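Local structure of bacterial regulatory proteins, tetR family (Corynebacterium glutamicum, 3AQT) at residues R50-A55 and N85-R90; R62-V67 and F144-A149; H129-S134 and A193-A198; T185-S190 and L218-V223. The protein probably binds DNA as a TetR-family transcriptional repressor and takes up resorcinol, its inducer, in a pocket of the C-terminal domain. All coordinates share one frame; numbering follows the deposited sequence.

Contact 1. Residues R50-A55 and N85-R90; sequences RLITSA and NYFPDR
L51 on helix 41-62 and Y86 in the loop ahead of helix 90-111 mark the closest backbone approach, their CA atoms 8.8 Å apart, so side chains alone bridge the gap between helix and loop. Two neighbouring residues of the helix, L51 and I52, lie against F87. With CG beside its backbone N (chi1 -75°), L51 sends CD1 to the ring edge of F87, near the ring plane and 3.9 Å from F87 CE2. The two side chains slide past each other in opposite directions. L51 CD1 is also 4.0 Å from Y86 CB, so one methyl touches two consecutive aromatic residues of the loop. I52 crosses F87 at about a right angle and brings its end methyl obliquely to the ring, I52 CD1 3.5 Å from F87 CZ.

This is the N-terminal helix of the DNA-binding domain packing on the end of the predicted helix-turn-helix, 68-87. Beyond the contact, I72 and F83 also touch L51, which is buried, while L93 and A96 of helix 90-111 touch I52, which remains partly exposed. Just after F87 the loop gives way to the next helix, where D89 is the N-cap, its OD2 accepting from the backbone N of Q92. R48 of helix 41-62 adds a weak hydrogen bond from NE to Y86 O. Between the two segments themselves no hydrogen bond crosses and everything that touches is hydrocarbon, which implies that shape and apolar burial, rather than directional bonds, hold F87 against L51 and I52.

Contact 2. Residues R62-V67 and F144-A149; sequences RGVDNV and FIQMGA
Q146, at the end of helix 138-146, lays its amide against V64 and D65 in the turn that follows helix 41-62, a small join between the DNA-binding domain of the TetR fold and its C-terminal domain. The chain of Q146 bends at its second torsion (chi2 102°), which brings the carbonyl oxygen round to the turn. That oxygen makes the closest approaches: Q146 OE1 stands 3.5 Å from D65 CB and 3.6 Å from V64 CG2. Both are contacts with carbon, and no hydrogen bond crosses here.

D65 and Q146 run across each other at about a right angle, with the carboxylate and amide planes 38° apart. The D65 carboxylate keeps its distance: D65 OD1 comes no nearer to Q146 than 4.2 Å, at Q146 CG. V64 meets Q146 more slantwise and is the buried member of the trio; it also packs on M59, I139 and F143, so it belongs to the interior of the joint while D65 and Q146 lie at its surface.

The turn is also held by bonds of its own and by R90. G63 leaves the helix with positive phi, and R90 NH2 donates to the backbone oxygens of both V64 and V67. Across the base of the turn N66 ND2 donates to R62 O at 2.7 Å, with an N-H...O angle of 176° and the acceptor almost in the plane of the amide.

Contact 3. Residues H129-S134 and A193-A198; sequences HLVRHS and AAIQMA
I195 carries the contact between helix 180-199 and helix 119-134, reaching V131 and S134, which lie about one helical turn apart on the partner; the CA atoms of V131 and I195 are 6.5 Å apart. Taken in order along 193-198, A193 comes first and packs on T185 of the second subunit. A194 directs its CB toward helix 119-134 but stops short of touching it, and packs instead on F213 of its own chain and on L182 of the second subunit.

Then comes I195, whose two branches divide the work. CG1 lies beside the backbone N (chi1 -69°) and carries its end methyl to the valine: I195 CD1 is 3.7 Å from V131 CG2. The other branch, I195 CG2, presses on S134 CB at 3.5 Å. F144 of helix 138-146 packs on both I195 and S134. Further on, M197, a selenomethionine, packs on L182 of the second subunit, and A198 on K209.

On the facing helix S134 OG donates to L130 O at 3.0 Å, from above the carbonyl plane, while the backbone N of S134 reaches the same oxygen from its other face. L130 itself touches bound resorcinol. The buried hydroxyl of S134 is thus satisfied within its own helix, consistent with no hydrogen bond crossing to 193-198; the two segments meet by apolar packing, through methyls of V131 and I195 and the CB of S134.

Contact 4. Residues T185-S190 and L218-V223; sequences TCTFGS and LRMVGV
M220, a selenomethionine at the end of helix 209-220, reaches across to C186 and T187 of helix 180-199, within the C-terminal domain and close to the dimer interface; helices in these positions commonly build the dimer in TetR-family proteins. Its chain runs out extended from the backbone, CG anti to N (chi1 -174°), and bends only at the last torsion. Two atoms do the touching: M220 SE lies 4.2 Å from C186 CB, and the end methyl, M220 CE, comes within 3.6 Å of T187 OG1. The latter is packing of a methyl on an oxygen; the hydrogen bond of that hydroxyl goes to the backbone oxygen of A183.

One shell out, S190 OG donates to C186 O at 3.0 Å, tilted from the carbonyl plane, and the backbone N of S190 takes that oxygen from its opposite face. C186 and S190 both pack on the second subunit, C186 against its S190. T187 also touches F123 and L127, two residues of the resorcinol pocket, and the next residue, F188, touches the inducer itself.

Around M220 the helix comes to its end. The backbone oxygen of M220 accepts from NH1 of R219 of the second subunit. A Schellman motif then closes the helix: G222, with positive phi, sends its N to R219 O at 3.0 Å, and V223 N reaches L218 O at 3.1 Å.

In the fold
From the N terminus, contact 1 closes first, folding the loop before helix 90-111 back onto helix 41-62 within the DNA-binding domain. Contact 2 opens between the two segments of contact 1 and closes well beyond them, so the two cross, and it ties the DNA-binding domain to the C-terminal one; they meet at R90. Contact 3 opens before contact 2 has closed, meets it at F144, and brings helix 180-199 back onto helix 119-134. Contact 4 crosses contact 3 in turn and brings the end of helix 209-220 onto helix 180-199, which both share. Contacts 3 and 4 lie within the C-terminal domain, and both touch the second subunit. Contacts 1 and 4 have centres about 34 Å apart.

Contact 1. Residues R50-A55 and N85-R90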
loop_
_atom_site.group_PDB
_atom_site.type_symbol
_atom_site.label_atom_id
_atom_site.label_comp_id
_atom_site.label_asym_id
_atom_site.label_seq_id
_atom_site.Cartn_x
_atom_site.Cartn_y
_atom_site.Cartn_z
ATOM N N ARG B 50 -29.019 8.730 -4.413
ATOM C CA ARG B 50 -29.142 8.985 -5.844
ATOM C C ARG B 50 -27.844 9.471 -6.457
ATOM O O ARG B 50 -27.537 9.153 -7.611
ATOM C CB ARG B 50 -30.250 9.998 -6.106
ATOM C CG ARG B 50 -31.621 9.464 -5.790
ATOM C CD ARG B 50 -32.676 10.529 -5.937
ATOM N NE ARG B 50 -33.969 10.049 -5.466
ATOM C CZ ARG B 50 -35.084 10.774 -5.473
ATOM N NH1 ARG B 50 -35.062 12.020 -5.931
ATOM N NH2 ARG B 50 -36.222 10.251 -5.030
ATOM N N LEU B 51 -27.087 10.249 -5.692
ATOM C CA LEU B 51 -25.801 10.750 -6.159
ATOM C C LEU B 51 -24.840 9.581 -6.305
ATOM O O LEU B 51 -24.110 9.485 -7.297
ATOM C CB LEU B 51 -25.238 11.785 -5.179
ATOM C CG LEU B 51 -25.925 13.153 -5.255
ATOM C CD1 LEU B 51 -25.424 14.055 -4.157
ATOM C CD2 LEU B 51 -25.656 13.774 -6.622
ATOM N N ILE B 52 -24.856 8.682 -5.326
ATOM C CA ILE B 52 -23.991 7.509 -5.359
ATOM C C ILE B 52 -24.299 6.689 -6.612
ATOM O O ILE B 52 -23.392 6.277 -7.338
ATOM C CB ILE B 52 -24.193 6.639 -4.096
ATOM C CG1 ILE B 52 -23.663 7.387 -2.871
ATOM C CG2 ILE B 52 -23.471 5.312 -4.242
ATOM C CD1 ILE B 52 -22.246 7.931 -2.938
ATOM N N THR B 53 -25.587 6.465 -6.862
ATOM C CA THR B 53 -26.034 5.702 -8.027
ATOM C C THR B 53 -25.617 6.410 -9.310
ATOM O O THR B 53 -25.166 5.773 -10.268
ATOM C CB THR B 53 -27.581 5.534 -8.023
ATOM O OG1 THR B 53 -27.977 4.806 -6.853
ATOM C CG2 THR B 53 -28.056 4.776 -9.264
ATOM N N SER B 54 -25.769 7.728 -9.328
ATOM C CA SER B 54 -25.403 8.506 -10.508
ATOM C C SER B 54 -23.910 8.377 -10.791
ATOM O O SER B 54 -23.500 8.035 -11.907
ATOM C CB SER B 54 -25.767 9.980 -10.306
ATOM O OG SER B 54 -25.439 10.732 -11.463
ATOM N N ALA B 55 -23.106 8.644 -9.767
ATOM C CA ALA B 55 -21.657 8.558 -9.888
ATOM C C ALA B 55 -21.214 7.187 -10.372
ATOM O O ALA B 55 -20.362 7.087 -11.249
ATOM C CB ALA B 55 -20.994 8.876 -8.546
ATOM N N ASN B 85 -24.167 19.947 -0.518
ATOM C CA ASN B 85 -25.174 19.996 0.528
ATOM C C ASN B 85 -25.370 18.568 1.019
ATOM O O ASN B 85 -26.052 18.335 2.016
ATOM C CB ASN B 85 -26.498 20.516 -0.023
ATOM C CG ASN B 85 -26.678 22.003 0.190
ATOM O OD1 ASN B 85 -27.636 22.592 -0.304
ATOM N ND2 ASN B 85 -25.764 22.619 0.936
ATOM N N TYR B 86 -24.761 17.617 0.315
ATOM C CA TYR B 86 -24.899 16.203 0.650
ATOM C C TYR B 86 -23.570 15.495 0.884
ATOM O O TYR B 86 -23.521 14.460 1.545
ATOM C CB TYR B 86 -25.670 15.510 -0.469
ATOM C CG TYR B 86 -26.937 16.243 -0.837
ATOM C CD1 TYR B 86 -28.075 16.165 -0.029
ATOM C CD2 TYR B 86 -26.994 17.033 -1.983
ATOM C CE1 TYR B 86 -29.239 16.855 -0.360
ATOM C CE2 TYR B 86 -28.149 17.728 -2.323
ATOM C CZ TYR B 86 -29.267 17.635 -1.512
ATOM O OH TYR B 86 -30.414 18.317 -1.859
ATOM N N PHE B 87 -22.499 16.048 0.322
ATOM C CA PHE B 87 -21.150 15.511 0.490
ATOM C C PHE B 87 -20.205 16.696 0.704
ATOM O O PHE B 87 -20.323 17.723 0.032
ATOM C CB PHE B 87 -20.719 14.731 -0.751
ATOM C CG PHE B 87 -21.389 13.393 -0.894
ATOM C CD1 PHE B 87 -20.878 12.272 -0.245
ATOM C CD2 PHE B 87 -22.548 13.258 -1.657
ATOM C CE1 PHE B 87 -21.508 11.038 -0.354
ATOM C CE2 PHE B 87 -23.183 12.031 -1.768
ATOM C CZ PHE B 87 -22.662 10.918 -1.114
ATOM N N PRO B 88 -19.265 16.580 1.654
ATOM C CA PRO B 88 -18.332 17.680 1.904
ATOM C C PRO B 88 -17.378 17.871 0.734
ATOM O O PRO B 88 -16.938 18.986 0.449
ATOM C CB PRO B 88 -17.608 17.231 3.170
ATOM C CG PRO B 88 -17.579 15.745 3.016
ATOM C CD PRO B 88 -18.995 15.453 2.564
ATOM N N ASP B 89 -17.065 16.778 0.051
ATOM C CA ASP B 89 -16.157 16.850 -1.076
ATOM C C ASP B 89 -16.343 15.698 -2.047
ATOM O O ASP B 89 -17.206 14.841 -1.869
ATOM C CB ASP B 89 -14.714 16.850 -0.586
ATOM C CG ASP B 89 -14.421 15.681 0.331
ATOM O OD1 ASP B 89 -14.360 15.897 1.562
ATOM O OD2 ASP B 89 -14.271 14.545 -0.176
ATOM N N ARG B 90 -15.498 15.689 -3.070
ATOM C CA ARG B 90 -15.519 14.670 -4.098
ATOM C C ARG B 90 -15.059 13.325 -3.541
ATOM O O ARG B 90 -15.674 12.300 -3.805
ATOM C CB ARG B 90 -14.615 15.096 -5.259
ATOM C CG ARG B 90 -14.600 14.122 -6.427
ATOM C CD ARG B 90 -13.802 14.666 -7.602
ATOM N NE ARG B 90 -14.181 14.035 -8.866
ATOM C CZ ARG B 90 -13.865 12.792 -9.209
ATOM N NH1 ARG B 90 -13.159 12.037 -8.377
ATOM N NH2 ARG B 90 -14.250 12.305 -10.384
#

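Contact 2. Residues R62-V67 and F144-A149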
loop_
_atom_site.group_PDB
_atom_site.type_symbol
_atom_site.label_atom_id
_atom_site.label_comp_id
_atom_site.label_asym_id
_atom_site.label_seq_id
_atom_site.Cartn_x
_atom_site.Cartn_y
_atom_site.Cartn_z
ATOM N N ARG B 62 -17.401 5.797 -18.241
ATOM C CA ARG B 62 -16.245 6.595 -18.634
ATOM C C ARG B 62 -14.989 6.615 -17.762
ATOM O O ARG B 62 -13.986 7.195 -18.164
ATOM C CB ARG B 62 -16.688 8.039 -18.873
ATOM C CG ARG B 62 -17.592 8.224 -20.081
ATOM C CD ARG B 62 -17.722 9.697 -20.411
ATOM N NE ARG B 62 -18.317 10.427 -19.299
ATOM C CZ ARG B 62 -19.617 10.436 -19.030
ATOM N NH1 ARG B 62 -20.467 9.765 -19.798
ATOM N NH2 ARG B 62 -20.062 11.095 -17.975
ATOM N N GLY B 63 -15.022 5.998 -16.587
ATOM C CA GLY B 63 -13.846 6.011 -15.729
ATOM C C GLY B 63 -14.045 6.978 -14.579
ATOM O O GLY B 63 -14.553 8.074 -14.780
ATOM N N VAL B 64 -13.650 6.583 -13.374
ATOM C CA VAL B 64 -13.831 7.431 -12.199
ATOM C C VAL B 64 -13.202 8.810 -12.363
ATOM O O VAL B 64 -13.658 9.796 -11.772
ATOM C CB VAL B 64 -13.228 6.777 -10.926
ATOM C CG1 VAL B 64 -13.755 5.361 -10.758
ATOM C CG2 VAL B 64 -11.723 6.765 -11.015
ATOM N N ASP B 65 -12.160 8.873 -13.181
ATOM C CA ASP B 65 -11.431 10.112 -13.401
ATOM C C ASP B 65 -12.026 11.044 -14.457
ATOM O O ASP B 65 -11.698 12.229 -14.497
ATOM C CB ASP B 65 -9.982 9.772 -13.763
ATOM C CG ASP B 65 -9.079 10.990 -13.757
ATOM O OD1 ASP B 65 -9.047 11.701 -12.724
ATOM O OD2 ASP B 65 -8.405 11.231 -14.788
ATOM N N ASN B 66 -12.914 10.525 -15.298
ATOM C CA ASN B 66 -13.503 11.339 -16.351
ATOM C C ASN B 66 -14.936 11.786 -16.114
ATOM O O ASN B 66 -15.661 12.045 -17.068
ATOM C CB ASN B 66 -13.424 10.589 -17.674
ATOM C CG ASN B 66 -12.017 10.141 -17.993
ATOM O OD1 ASN B 66 -11.094 10.958 -18.047
ATOM N ND2 ASN B 66 -11.838 8.839 -18.200
ATOM N N VAL B 67 -15.348 11.892 -14.855
ATOM C CA VAL B 67 -16.711 12.317 -14.547
ATOM C C VAL B 67 -16.711 13.397 -13.479
ATOM O O VAL B 67 -16.233 13.178 -12.367
ATOM C CB VAL B 67 -17.574 11.137 -14.043
ATOM C CG1 VAL B 67 -18.978 11.618 -13.748
ATOM C CG2 VAL B 67 -17.602 10.022 -15.079
ATOM N N PHE B 144 -8.082 1.561 -7.616
ATOM C CA PHE B 144 -6.721 1.235 -7.208
ATOM C C PHE B 144 -5.623 2.189 -7.650
ATOM O O PHE B 144 -4.524 2.153 -7.103
ATOM C CB PHE B 144 -6.385 -0.187 -7.650
ATOM C CG PHE B 144 -7.095 -1.241 -6.856
ATOM C CD1 PHE B 144 -6.599 -1.655 -5.630
ATOM C CD2 PHE B 144 -8.287 -1.780 -7.307
ATOM C CE1 PHE B 144 -7.279 -2.589 -4.863
ATOM C CE2 PHE B 144 -8.976 -2.715 -6.546
ATOM C CZ PHE B 144 -8.468 -3.118 -5.320
ATOM N N ILE B 145 -5.908 3.044 -8.626
ATOM C CA ILE B 145 -4.903 3.988 -9.102
ATOM C C ILE B 145 -5.165 5.414 -8.624
ATOM O O ILE B 145 -4.388 5.952 -7.837
ATOM C CB ILE B 145 -4.803 3.971 -10.650
ATOM C CG1 ILE B 145 -6.177 4.243 -11.272
ATOM C CG2 ILE B 145 -4.261 2.624 -11.119
ATOM C CD1 ILE B 145 -6.237 4.240 -12.810
ATOM N N GLN B 146 -6.260 6.016 -9.087
ATOM C CA GLN B 146 -6.616 7.386 -8.714
ATOM C C GLN B 146 -7.197 7.575 -7.310
ATOM O O GLN B 146 -7.784 8.620 -7.023
ATOM C CB GLN B 146 -7.617 7.976 -9.715
ATOM C CG GLN B 146 -7.034 8.435 -11.037
ATOM C CD GLN B 146 -7.290 7.451 -12.153
ATOM O OE1 GLN B 146 -8.419 7.007 -12.355
ATOM N NE2 GLN B 146 -6.243 7.108 -12.893
HETATM N N MSE B 147 -7.050 6.588 -6.434
HETATM C CA MSE B 147 -7.599 6.729 -5.087
HETATM C C MSE B 147 -6.597 6.269 -4.029
HETATM O O MSE B 147 -6.259 5.084 -3.935
HETATM C CB MSE B 147 -8.923 5.951 -4.976
HETATM C CG MSE B 147 -9.702 6.149 -3.663
HETATM SE SE MSE B 147 -11.524 5.390 -3.667
HETATM C CE MSE B 147 -11.074 3.503 -3.719
ATOM N N GLY B 148 -6.111 7.226 -3.242
ATOM C CA GLY B 148 -5.148 6.909 -2.202
ATOM C C GLY B 148 -5.829 6.351 -0.971
ATOM O O GLY B 148 -5.187 5.778 -0.093
ATOM N N ALA B 149 -7.142 6.530 -0.912
ATOM C CA ALA B 149 -7.914 6.041 0.208
ATOM C C ALA B 149 -8.426 4.634 -0.084
ATOM O O ALA B 149 -9.303 4.131 0.617
ATOM C CB ALA B 149 -9.085 6.986 0.495
#

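Contact 3. Residues H129-S134 and A193-A198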
loop_
_atom_site.group_PDB
_atom_site.type_symbol
_atom_site.label_atom_id
_atom_site.label_comp_id
_atom_site.label_asym_id
_atom_site.label_seq_id
_atom_site.Cartn_x
_atom_site.Cartn_y
_atom_site.Cartn_z
ATOM N N HIS B 129 -10.143 -13.475 -7.050
ATOM C CA HIS B 129 -11.311 -12.791 -7.599
ATOM C C HIS B 129 -11.107 -11.273 -7.595
ATOM O O HIS B 129 -11.496 -10.596 -8.545
ATOM C CB HIS B 129 -12.581 -13.132 -6.806
ATOM C CG HIS B 129 -13.228 -14.411 -7.229
ATOM N ND1 HIS B 129 -13.651 -14.633 -8.522
ATOM C CD2 HIS B 129 -13.511 -15.541 -6.540
ATOM C CE1 HIS B 129 -14.167 -15.846 -8.610
ATOM N NE2 HIS B 129 -14.095 -16.417 -7.421
ATOM N N LEU B 130 -10.508 -10.742 -6.526
ATOM C CA LEU B 130 -10.271 -9.305 -6.438
ATOM C C LEU B 130 -9.330 -8.877 -7.559
ATOM O O LEU B 130 -9.593 -7.900 -8.256
ATOM C CB LEU B 130 -9.696 -8.924 -5.061
ATOM C CG LEU B 130 -10.659 -9.110 -3.870
ATOM C CD1 LEU B 130 -10.009 -8.691 -2.573
ATOM C CD2 LEU B 130 -11.913 -8.286 -4.102
ATOM N N VAL B 131 -8.250 -9.623 -7.763
ATOM C CA VAL B 131 -7.314 -9.272 -8.819
ATOM C C VAL B 131 -7.976 -9.298 -10.194
ATOM O O VAL B 131 -7.838 -8.347 -10.962
ATOM C CB VAL B 131 -6.089 -10.209 -8.825
ATOM C CG1 VAL B 131 -5.246 -9.958 -10.057
ATOM C CG2 VAL B 131 -5.254 -9.967 -7.578
ATOM N N ARG B 132 -8.700 -10.371 -10.505
ATOM C CA ARG B 132 -9.370 -10.474 -11.805
ATOM C C ARG B 132 -10.390 -9.356 -11.999
ATOM O O ARG B 132 -10.522 -8.810 -13.090
ATOM C CB ARG B 132 -10.049 -11.842 -11.957
ATOM C CG ARG B 132 -9.127 -12.984 -11.586
ATOM C CD ARG B 132 -9.091 -14.121 -12.592
ATOM N NE ARG B 132 -10.171 -15.086 -12.419
ATOM C CZ ARG B 132 -10.075 -16.367 -12.766
ATOM N NH1 ARG B 132 -8.948 -16.828 -13.298
ATOM N NH2 ARG B 132 -11.100 -17.188 -12.588
ATOM N N HIS B 133 -11.104 -9.002 -10.942
ATOM C CA HIS B 133 -12.086 -7.940 -11.054
ATOM C C HIS B 133 -11.392 -6.611 -11.339
ATOM O O HIS B 133 -11.940 -5.746 -12.018
ATOM C CB HIS B 133 -12.887 -7.821 -9.765
ATOM C CG HIS B 133 -14.358 -7.690 -9.990
ATOM N ND1 HIS B 133 -15.202 -8.779 -10.021
ATOM C CD2 HIS B 133 -15.131 -6.605 -10.230
ATOM C CE1 HIS B 133 -16.434 -8.368 -10.267
ATOM N NE2 HIS B 133 -16.416 -7.054 -10.398
ATOM N N SER B 134 -10.184 -6.454 -10.811
ATOM C CA SER B 134 -9.429 -5.225 -11.000
ATOM C C SER B 134 -8.944 -5.048 -12.424
ATOM O O SER B 134 -8.866 -3.930 -12.921
ATOM C CB SER B 134 -8.237 -5.188 -10.053
ATOM O OG SER B 134 -8.670 -5.062 -8.711
ATOM N N ALA B 193 -0.695 -2.680 -4.393
ATOM C CA ALA B 193 0.544 -2.603 -5.152
ATOM C C ALA B 193 0.483 -3.612 -6.283
ATOM O O ALA B 193 0.822 -3.303 -7.430
ATOM C CB ALA B 193 1.730 -2.897 -4.258
ATOM N N ALA B 194 0.045 -4.824 -5.964
ATOM C CA ALA B 194 -0.044 -5.869 -6.974
ATOM C C ALA B 194 -0.929 -5.459 -8.152
ATOM O O ALA B 194 -0.572 -5.662 -9.311
ATOM C CB ALA B 194 -0.566 -7.165 -6.345
ATOM N N ILE B 195 -2.082 -4.877 -7.860
ATOM C CA ILE B 195 -2.996 -4.479 -8.922
ATOM C C ILE B 195 -2.468 -3.284 -9.716
ATOM O O ILE B 195 -2.657 -3.207 -10.928
ATOM C CB ILE B 195 -4.404 -4.206 -8.330
ATOM C CG1 ILE B 195 -5.005 -5.542 -7.878
ATOM C CG2 ILE B 195 -5.304 -3.498 -9.346
ATOM C CD1 ILE B 195 -4.216 -6.513 -6.998
ATOM N N GLN B 196 -1.794 -2.361 -9.043
ATOM C CA GLN B 196 -1.235 -1.206 -9.735
ATOM C C GLN B 196 -0.172 -1.650 -10.741
ATOM O O GLN B 196 -0.070 -1.109 -11.842
ATOM C CB GLN B 196 -0.622 -0.238 -8.733
ATOM C CG GLN B 196 -1.649 0.590 -8.002
ATOM C CD GLN B 196 -1.034 1.425 -6.905
ATOM O OE1 GLN B 196 -1.708 2.247 -6.287
ATOM N NE2 GLN B 196 0.255 1.212 -6.646
HETATM N N MSE B 197 0.617 -2.645 -10.363
HETATM C CA MSE B 197 1.653 -3.138 -11.249
HETATM C C MSE B 197 1.023 -3.808 -12.459
HETATM O O MSE B 197 1.360 -3.491 -13.602
HETATM C CB MSE B 197 2.546 -4.133 -10.519
HETATM C CG MSE B 197 3.701 -4.637 -11.360
HETATM SE SE MSE B 197 5.001 -5.587 -10.301
HETATM C CE MSE B 197 4.281 -7.378 -10.449
ATOM N N ALA B 198 0.102 -4.729 -12.202
ATOM C CA ALA B 198 -0.569 -5.445 -13.274
ATOM C C ALA B 198 -1.283 -4.492 -14.232
ATOM O O ALA B 198 -1.221 -4.666 -15.449
ATOM C CB ALA B 198 -1.559 -6.434 -12.690
#

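Contact 4. Residues T185-S190 and L218-V223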
loop_
_atom_site.group_PDB
_atom_site.type_symbol
_atom_site.label_atom_id
_atom_site.label_comp_id
_atom_site.label_asym_id
_atom_site.label_seq_id
_atom_site.Cartn_x
_atom_site.Cartn_y
_atom_site.Cartn_z
ATOM N N THR B 185 -4.069 -6.100 7.201
ATOM C CA THR B 185 -3.697 -4.845 6.579
ATOM C C THR B 185 -2.598 -5.003 5.524
ATOM O O THR B 185 -2.621 -4.317 4.500
ATOM C CB THR B 185 -3.280 -3.801 7.640
ATOM O OG1 THR B 185 -3.224 -2.509 7.028
ATOM C CG2 THR B 185 -1.927 -4.139 8.242
ATOM N N CYS B 186 -1.654 -5.913 5.752
ATOM C CA CYS B 186 -0.577 -6.131 4.787
ATOM C C CYS B 186 -1.103 -6.775 3.514
ATOM O O CYS B 186 -0.619 -6.494 2.413
ATOM C CB CYS B 186 0.523 -7.008 5.389
ATOM S SG CYS B 186 1.564 -6.136 6.575
ATOM N N THR B 187 -2.094 -7.646 3.672
ATOM C CA THR B 187 -2.701 -8.322 2.537
ATOM C C THR B 187 -3.252 -7.276 1.568
ATOM O O THR B 187 -2.982 -7.323 0.372
ATOM C CB THR B 187 -3.844 -9.255 3.001
ATOM O OG1 THR B 187 -3.306 -10.267 3.856
ATOM C CG2 THR B 187 -4.520 -9.912 1.816
ATOM N N PHE B 188 -4.015 -6.320 2.088
ATOM C CA PHE B 188 -4.577 -5.295 1.230
ATOM C C PHE B 188 -3.545 -4.276 0.729
ATOM O O PHE B 188 -3.691 -3.717 -0.365
ATOM C CB PHE B 188 -5.756 -4.640 1.943
ATOM C CG PHE B 188 -6.962 -5.527 1.987
ATOM C CD1 PHE B 188 -7.687 -5.778 0.829
ATOM C CD2 PHE B 188 -7.317 -6.191 3.151
ATOM C CE1 PHE B 188 -8.742 -6.680 0.831
ATOM C CE2 PHE B 188 -8.372 -7.098 3.169
ATOM C CZ PHE B 188 -9.087 -7.345 2.003
ATOM N N GLY B 189 -2.496 -4.049 1.514
ATOM C CA GLY B 189 -1.455 -3.145 1.076
ATOM C C GLY B 189 -0.790 -3.781 -0.133
ATOM O O GLY B 189 -0.502 -3.109 -1.125
ATOM N N SER B 190 -0.566 -5.093 -0.050
ATOM C CA SER B 190 0.051 -5.856 -1.141
ATOM C C SER B 190 -0.865 -5.946 -2.350
ATOM O O SER B 190 -0.409 -5.872 -3.493
ATOM C CB SER B 190 0.370 -7.280 -0.691
ATOM O OG SER B 190 1.367 -7.286 0.311
ATOM N N LEU B 218 -0.368 -16.551 0.419
ATOM C CA LEU B 218 -0.478 -17.821 1.129
ATOM C C LEU B 218 0.832 -18.093 1.838
ATOM O O LEU B 218 0.848 -18.556 2.975
ATOM C CB LEU B 218 -0.801 -18.976 0.171
ATOM C CG LEU B 218 -2.268 -19.083 -0.261
ATOM C CD1 LEU B 218 -2.473 -20.275 -1.169
ATOM C CD2 LEU B 218 -3.138 -19.218 0.973
ATOM N N ARG B 219 1.941 -17.806 1.169
ATOM C CA ARG B 219 3.229 -18.023 1.805
ATOM C C ARG B 219 3.376 -17.065 2.986
ATOM O O ARG B 219 3.880 -17.434 4.046
ATOM C CB ARG B 219 4.360 -17.829 0.793
ATOM C CG ARG B 219 4.500 -18.998 -0.166
ATOM C CD ARG B 219 5.784 -18.923 -0.961
ATOM N NE ARG B 219 5.632 -18.093 -2.145
ATOM C CZ ARG B 219 5.297 -18.560 -3.341
ATOM N NH1 ARG B 219 5.090 -19.859 -3.510
ATOM N NH2 ARG B 219 5.158 -17.722 -4.361
HETATM N N MSE B 220 2.899 -15.838 2.812
HETATM C CA MSE B 220 2.978 -14.855 3.876
HETATM C C MSE B 220 2.271 -15.321 5.138
HETATM O O MSE B 220 2.681 -14.958 6.236
HETATM C CB MSE B 220 2.380 -13.523 3.431
HETATM C CG MSE B 220 2.567 -12.434 4.472
HETATM SE SE MSE B 220 1.634 -10.812 4.060
HETATM C CE MSE B 220 -0.026 -11.259 4.964
ATOM N N VAL B 221 1.211 -16.117 4.993
ATOM C CA VAL B 221 0.500 -16.605 6.171
ATOM C C VAL B 221 0.899 -18.006 6.656
ATOM O O VAL B 221 0.167 -18.641 7.426
ATOM C CB VAL B 221 -1.044 -16.520 6.003
ATOM C CG1 VAL B 221 -1.472 -15.059 6.059
ATOM C CG2 VAL B 221 -1.488 -17.160 4.698
ATOM N N GLY B 222 2.058 -18.484 6.207
ATOM C CA GLY B 222 2.558 -19.761 6.686
ATOM C C GLY B 222 2.349 -21.033 5.898
ATOM O O GLY B 222 2.429 -22.123 6.461
ATOM N N VAL B 223 2.092 -20.913 4.607
ATOM C CA VAL B 223 1.886 -22.079 3.774
ATOM C C VAL B 223 3.183 -22.406 3.039
ATOM O O VAL B 223 3.823 -21.519 2.473
ATOM C CB VAL B 223 0.755 -21.818 2.747
ATOM C CG1 VAL B 223 0.607 -22.999 1.801
ATOM C CG2 VAL B 223 -0.548 -21.568 3.477
#